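Racemase (Pseudovibrio sp. JE062, PDB 3MKC) is a member of the enolase superfamily, pairing a mandelate racemase-like N-terminal domain with a TIM-barrel C-terminal domain. Local coordinates at residues 174-188 with 202-216. Sequence-based numbering, arbitrary orientation.
Sequences RAVKVCVPIKADWST and LGHDTDMMVDYLYRF
Strands 175-179 and 207-211 are neighbouring parallel staves of the TIM-like barrel, joined through helix 188-202 in a beta-alpha-beta unit. Their ladder runs from Asp207 N to Arg174 O as far as Val180 N to Asp211 O; in its middle, Met209 N meets Val176 O at 2.9 Å, in the carbonyl plane and nearly straight (172°). On the inward face Lys177 lies across Met209, a selenomethionine, CG to CB 3.8 Å, while the bent Met209 chain brings SE and CE back against Ala175 CB. On the helix-covered face Val176 CG2 passes Leu202 CD2 at 3.6 Å, and Val178 CG2 touches both Val210 CG2 and the selenomethionine methyl Met208 CE. Beyond the strand ends Arg215 ties the two loops together. Its NH2 gives a straight bond to Ala184 O (2.7 Å), in the guanidinium plane but from above the carbonyl plane, and weak bonds run from NH2 to Trp186 O and from NH1 to Ile182 O. Val180 CG1, anti to its own N (chi1 177°), lies over one guanidinium face, toward its rim, and a water links NH1 with Val180 O and Tyr212 O. Just past strand 207-211 Asp211 OD1 accepts from Leu213 N (2.8 Å), an Asx turn; Leu213 CD1 packs on Ile182 CG1 at 3.5 Å. Lys177 NZ forms a salt bridge with Glu238 and a hydrogen bond with Tyr141. Strands 137-143 and 236-238 continue the sheet, with helices 154-170 and 188-202 outside.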
# COMPACT_ATOMS: atom_id res chain seq x y z
N ARG A 174 -15.35 -5.11 8.72
CA ARG A 174 -14.97 -6.50 8.95
C ARG A 174 -13.66 -6.74 9.69
O ARG A 174 -13.47 -7.80 10.28
CB ARG A 174 -14.94 -7.26 7.62
CG ARG A 174 -16.20 -7.11 6.79
CD ARG A 174 -17.41 -7.70 7.50
NE ARG A 174 -18.62 -7.59 6.69
CZ ARG A 174 -18.87 -8.30 5.60
NH1 ARG A 174 -17.99 -9.19 5.16
NH2 ARG A 174 -20.01 -8.12 4.93
N ALA A 175 -12.75 -5.76 9.66
CA ALA A 175 -11.47 -5.92 10.34
C ALA A 175 -10.77 -4.58 10.55
O ALA A 175 -10.90 -3.67 9.73
CB ALA A 175 -10.57 -6.86 9.53
N VAL A 176 -10.03 -4.48 11.64
CA VAL A 176 -9.31 -3.26 11.97
C VAL A 176 -7.91 -3.59 12.48
O VAL A 176 -7.67 -4.67 13.01
CB VAL A 176 -10.05 -2.45 13.06
CG1 VAL A 176 -11.43 -2.03 12.55
CG2 VAL A 176 -10.18 -3.29 14.32
N LYS A 177 -6.99 -2.65 12.31
CA LYS A 177 -5.63 -2.84 12.79
C LYS A 177 -5.33 -1.75 13.80
O LYS A 177 -5.60 -0.58 13.56
CB LYS A 177 -4.63 -2.75 11.64
CG LYS A 177 -3.19 -3.01 12.08
CD LYS A 177 -2.25 -3.21 10.89
CE LYS A 177 -1.97 -1.90 10.17
NZ LYS A 177 -1.06 -2.11 9.00
N VAL A 178 -4.78 -2.15 14.94
CA VAL A 178 -4.41 -1.21 15.99
C VAL A 178 -2.89 -1.22 16.05
O VAL A 178 -2.26 -2.11 15.49
CB VAL A 178 -4.98 -1.64 17.35
CG1 VAL A 178 -6.50 -1.68 17.28
CG2 VAL A 178 -4.43 -3.01 17.73
N CYS A 179 -2.31 -0.23 16.72
CA CYS A 179 -0.86 -0.16 16.83
C CYS A 179 -0.43 0.03 18.27
O CYS A 179 -1.20 0.48 19.11
CB CYS A 179 -0.31 1.03 16.04
SG CYS A 179 -0.98 1.24 14.39
N VAL A 180 0.82 -0.34 18.55
CA VAL A 180 1.39 -0.16 19.87
C VAL A 180 2.23 1.10 19.70
O VAL A 180 3.21 1.09 18.95
CB VAL A 180 2.32 -1.33 20.28
CG1 VAL A 180 2.95 -1.05 21.64
CG2 VAL A 180 1.53 -2.63 20.34
N PRO A 181 1.85 2.21 20.35
CA PRO A 181 2.60 3.46 20.24
C PRO A 181 4.12 3.28 20.36
O PRO A 181 4.61 2.68 21.31
CB PRO A 181 2.02 4.31 21.36
CG PRO A 181 0.59 3.88 21.36
CD PRO A 181 0.72 2.37 21.27
N ILE A 182 4.85 3.83 19.39
CA ILE A 182 6.31 3.73 19.36
C ILE A 182 7.02 4.08 20.66
O ILE A 182 7.67 3.23 21.27
CB ILE A 182 6.88 4.64 18.25
CG1 ILE A 182 6.24 4.27 16.91
CG2 ILE A 182 8.39 4.50 18.20
CD1 ILE A 182 6.78 5.07 15.74
N LYS A 183 6.91 5.34 21.07
CA LYS A 183 7.58 5.79 22.28
C LYS A 183 6.88 5.36 23.57
O LYS A 183 7.00 6.02 24.60
CB LYS A 183 7.72 7.31 22.26
CG LYS A 183 8.56 7.83 21.10
CD LYS A 183 8.70 9.35 21.17
CE LYS A 183 9.58 9.90 20.06
NZ LYS A 183 9.64 11.39 20.13
N ALA A 184 6.16 4.25 23.51
CA ALA A 184 5.48 3.73 24.70
C ALA A 184 6.50 2.82 25.37
O ALA A 184 7.10 1.97 24.72
CB ALA A 184 4.24 2.94 24.30
N ASP A 185 6.72 3.00 26.67
CA ASP A 185 7.69 2.18 27.39
C ASP A 185 7.08 0.92 28.00
O ASP A 185 7.69 0.30 28.86
CB ASP A 185 8.34 2.99 28.51
CG ASP A 185 7.33 3.51 29.51
OD1 ASP A 185 6.33 2.81 29.77
OD2 ASP A 185 7.55 4.62 30.05
N TRP A 186 5.89 0.55 27.54
CA TRP A 186 5.22 -0.63 28.08
C TRP A 186 6.08 -1.89 27.94
O TRP A 186 6.72 -2.09 26.91
CB TRP A 186 3.87 -0.86 27.38
CG TRP A 186 3.04 0.38 27.18
CD1 TRP A 186 3.15 1.56 27.86
CD2 TRP A 186 1.96 0.55 26.25
NE1 TRP A 186 2.21 2.46 27.40
CE2 TRP A 186 1.47 1.86 26.42
CE3 TRP A 186 1.37 -0.28 25.28
CZ2 TRP A 186 0.40 2.37 25.66
CZ3 TRP A 186 0.30 0.22 24.53
CH2 TRP A 186 -0.17 1.54 24.72
N SER A 187 6.09 -2.71 28.98
CA SER A 187 6.84 -3.96 28.95
C SER A 187 6.03 -4.88 28.05
O SER A 187 4.92 -4.52 27.65
CB SER A 187 6.94 -4.57 30.35
OG SER A 187 5.66 -4.98 30.83
N THR A 188 6.56 -6.05 27.73
CA THR A 188 5.82 -6.96 26.87
C THR A 188 4.53 -7.43 27.56
O THR A 188 3.51 -7.65 26.91
CB THR A 188 6.66 -8.19 26.47
OG1 THR A 188 6.99 -8.94 27.64
CG2 THR A 188 7.93 -7.74 25.78
N LEU A 202 -13.44 -4.41 21.23
CA LEU A 202 -13.82 -4.73 19.86
C LEU A 202 -14.74 -5.94 19.71
O LEU A 202 -15.65 -5.94 18.89
CB LEU A 202 -12.57 -4.94 19.01
CG LEU A 202 -12.82 -5.26 17.54
CD1 LEU A 202 -13.52 -4.08 16.88
CD2 LEU A 202 -11.49 -5.56 16.84
N GLY A 203 -14.49 -6.98 20.50
CA GLY A 203 -15.30 -8.18 20.39
C GLY A 203 -14.56 -9.11 19.45
O GLY A 203 -13.60 -8.71 18.80
N HIS A 204 -15.00 -10.36 19.37
CA HIS A 204 -14.34 -11.34 18.52
C HIS A 204 -14.95 -11.48 17.13
O HIS A 204 -14.41 -12.19 16.28
CB HIS A 204 -14.32 -12.70 19.22
CG HIS A 204 -13.23 -12.84 20.24
ND1 HIS A 204 -12.04 -13.49 19.97
CD2 HIS A 204 -13.13 -12.40 21.52
CE1 HIS A 204 -11.27 -13.45 21.04
NE2 HIS A 204 -11.91 -12.79 21.99
N ASP A 205 -16.07 -10.81 16.90
CA ASP A 205 -16.74 -10.86 15.61
C ASP A 205 -15.95 -10.14 14.52
O ASP A 205 -16.04 -10.49 13.35
CB ASP A 205 -18.14 -10.24 15.70
CG ASP A 205 -19.18 -11.23 16.16
OD1 ASP A 205 -18.81 -12.34 16.60
OD2 ASP A 205 -20.39 -10.89 16.09
N THR A 206 -15.19 -9.14 14.93
CA THR A 206 -14.39 -8.36 14.00
C THR A 206 -12.93 -8.79 14.07
O THR A 206 -12.36 -8.89 15.15
CB THR A 206 -14.48 -6.86 14.35
OG1 THR A 206 -15.85 -6.48 14.47
CG2 THR A 206 -13.81 -6.02 13.27
N ASP A 207 -12.31 -9.05 12.92
CA ASP A 207 -10.91 -9.44 12.92
C ASP A 207 -10.06 -8.28 13.40
O ASP A 207 -10.34 -7.12 13.08
CB ASP A 207 -10.47 -9.86 11.52
CG ASP A 207 -10.68 -11.33 11.26
OD1 ASP A 207 -10.24 -12.14 12.10
OD2 ASP A 207 -11.28 -11.68 10.22
N MSE A 208 -9.00 -8.59 14.14
CA MSE A 208 -8.12 -7.56 14.67
C MSE A 208 -6.66 -7.84 14.37
O MSE A 208 -6.13 -8.88 14.77
CB MSE A 208 -8.30 -7.44 16.18
CG MSE A 208 -7.50 -6.31 16.82
SE MSE A 208 -7.97 -6.06 18.68
CE MSE A 208 -6.26 -6.19 19.50
N MSE A 209 -6.02 -6.90 13.68
CA MSE A 209 -4.61 -7.01 13.33
C MSE A 209 -3.82 -6.09 14.25
O MSE A 209 -4.38 -5.16 14.83
CB MSE A 209 -4.38 -6.57 11.88
CG MSE A 209 -5.00 -7.51 10.85
SE MSE A 209 -6.90 -7.35 10.57
CE MSE A 209 -6.92 -7.65 8.69
N VAL A 210 -2.52 -6.35 14.40
CA VAL A 210 -1.69 -5.53 15.28
C VAL A 210 -0.36 -5.14 14.65
O VAL A 210 0.35 -5.99 14.10
CB VAL A 210 -1.41 -6.26 16.61
CG1 VAL A 210 -0.66 -5.32 17.56
CG2 VAL A 210 -2.71 -6.73 17.24
N ASP A 211 -0.04 -3.85 14.74
CA ASP A 211 1.21 -3.30 14.22
C ASP A 211 2.05 -2.95 15.44
O ASP A 211 1.71 -2.04 16.20
CB ASP A 211 0.91 -2.03 13.41
CG ASP A 211 2.17 -1.33 12.90
OD1 ASP A 211 3.29 -1.82 13.16
OD2 ASP A 211 2.04 -0.29 12.24
N TYR A 212 3.14 -3.69 15.64
CA TYR A 212 4.00 -3.47 16.79
C TYR A 212 5.04 -2.37 16.54
O TYR A 212 5.83 -2.04 17.43
CB TYR A 212 4.66 -4.79 17.19
CG TYR A 212 3.65 -5.82 17.66
CD1 TYR A 212 3.28 -5.92 19.00
CD2 TYR A 212 3.03 -6.68 16.75
CE1 TYR A 212 2.32 -6.85 19.43
CE2 TYR A 212 2.08 -7.60 17.16
CZ TYR A 212 1.73 -7.68 18.50
OH TYR A 212 0.78 -8.60 18.91
N LEU A 213 5.02 -1.80 15.34
CA LEU A 213 5.92 -0.72 14.96
C LEU A 213 7.40 -0.92 15.25
O LEU A 213 8.08 0.01 15.70
CB LEU A 213 5.44 0.60 15.59
CG LEU A 213 4.17 1.16 14.96
CD1 LEU A 213 3.54 2.21 15.88
CD2 LEU A 213 4.50 1.76 13.60
N TYR A 214 7.89 -2.13 14.99
CA TYR A 214 9.31 -2.43 15.15
C TYR A 214 9.89 -2.13 16.53
O TYR A 214 11.02 -1.67 16.63
CB TYR A 214 10.08 -1.65 14.08
CG TYR A 214 9.56 -1.88 12.68
CD1 TYR A 214 9.77 -3.09 12.03
CD2 TYR A 214 8.80 -0.90 12.02
CE1 TYR A 214 9.26 -3.33 10.77
CE2 TYR A 214 8.28 -1.13 10.75
CZ TYR A 214 8.51 -2.36 10.13
OH TYR A 214 7.99 -2.62 8.89
N ARG A 215 9.14 -2.42 17.58
CA ARG A 215 9.65 -2.14 18.92
C ARG A 215 10.52 -3.27 19.48
O ARG A 215 11.13 -3.11 20.53
CB ARG A 215 8.49 -1.85 19.89
CG ARG A 215 7.59 -3.04 20.15
CD ARG A 215 6.33 -2.66 20.94
NE ARG A 215 6.59 -2.21 22.31
CZ ARG A 215 6.73 -0.94 22.67
NH1 ARG A 215 6.63 0.03 21.77
NH2 ARG A 215 6.94 -0.63 23.95
N PHE A 216 10.58 -4.40 18.78
CA PHE A 216 11.37 -5.55 19.25
C PHE A 216 12.58 -5.91 18.38
O PHE A 216 12.64 -5.56 17.21
CB PHE A 216 10.46 -6.78 19.36
CG PHE A 216 9.32 -6.62 20.31
CD1 PHE A 216 9.55 -6.41 21.66
CD2 PHE A 216 8.01 -6.70 19.86
CE1 PHE A 216 8.48 -6.28 22.56
CE2 PHE A 216 6.94 -6.57 20.74
CZ PHE A 216 7.18 -6.36 22.10
O HOH W 1 5.62 0.01 19.27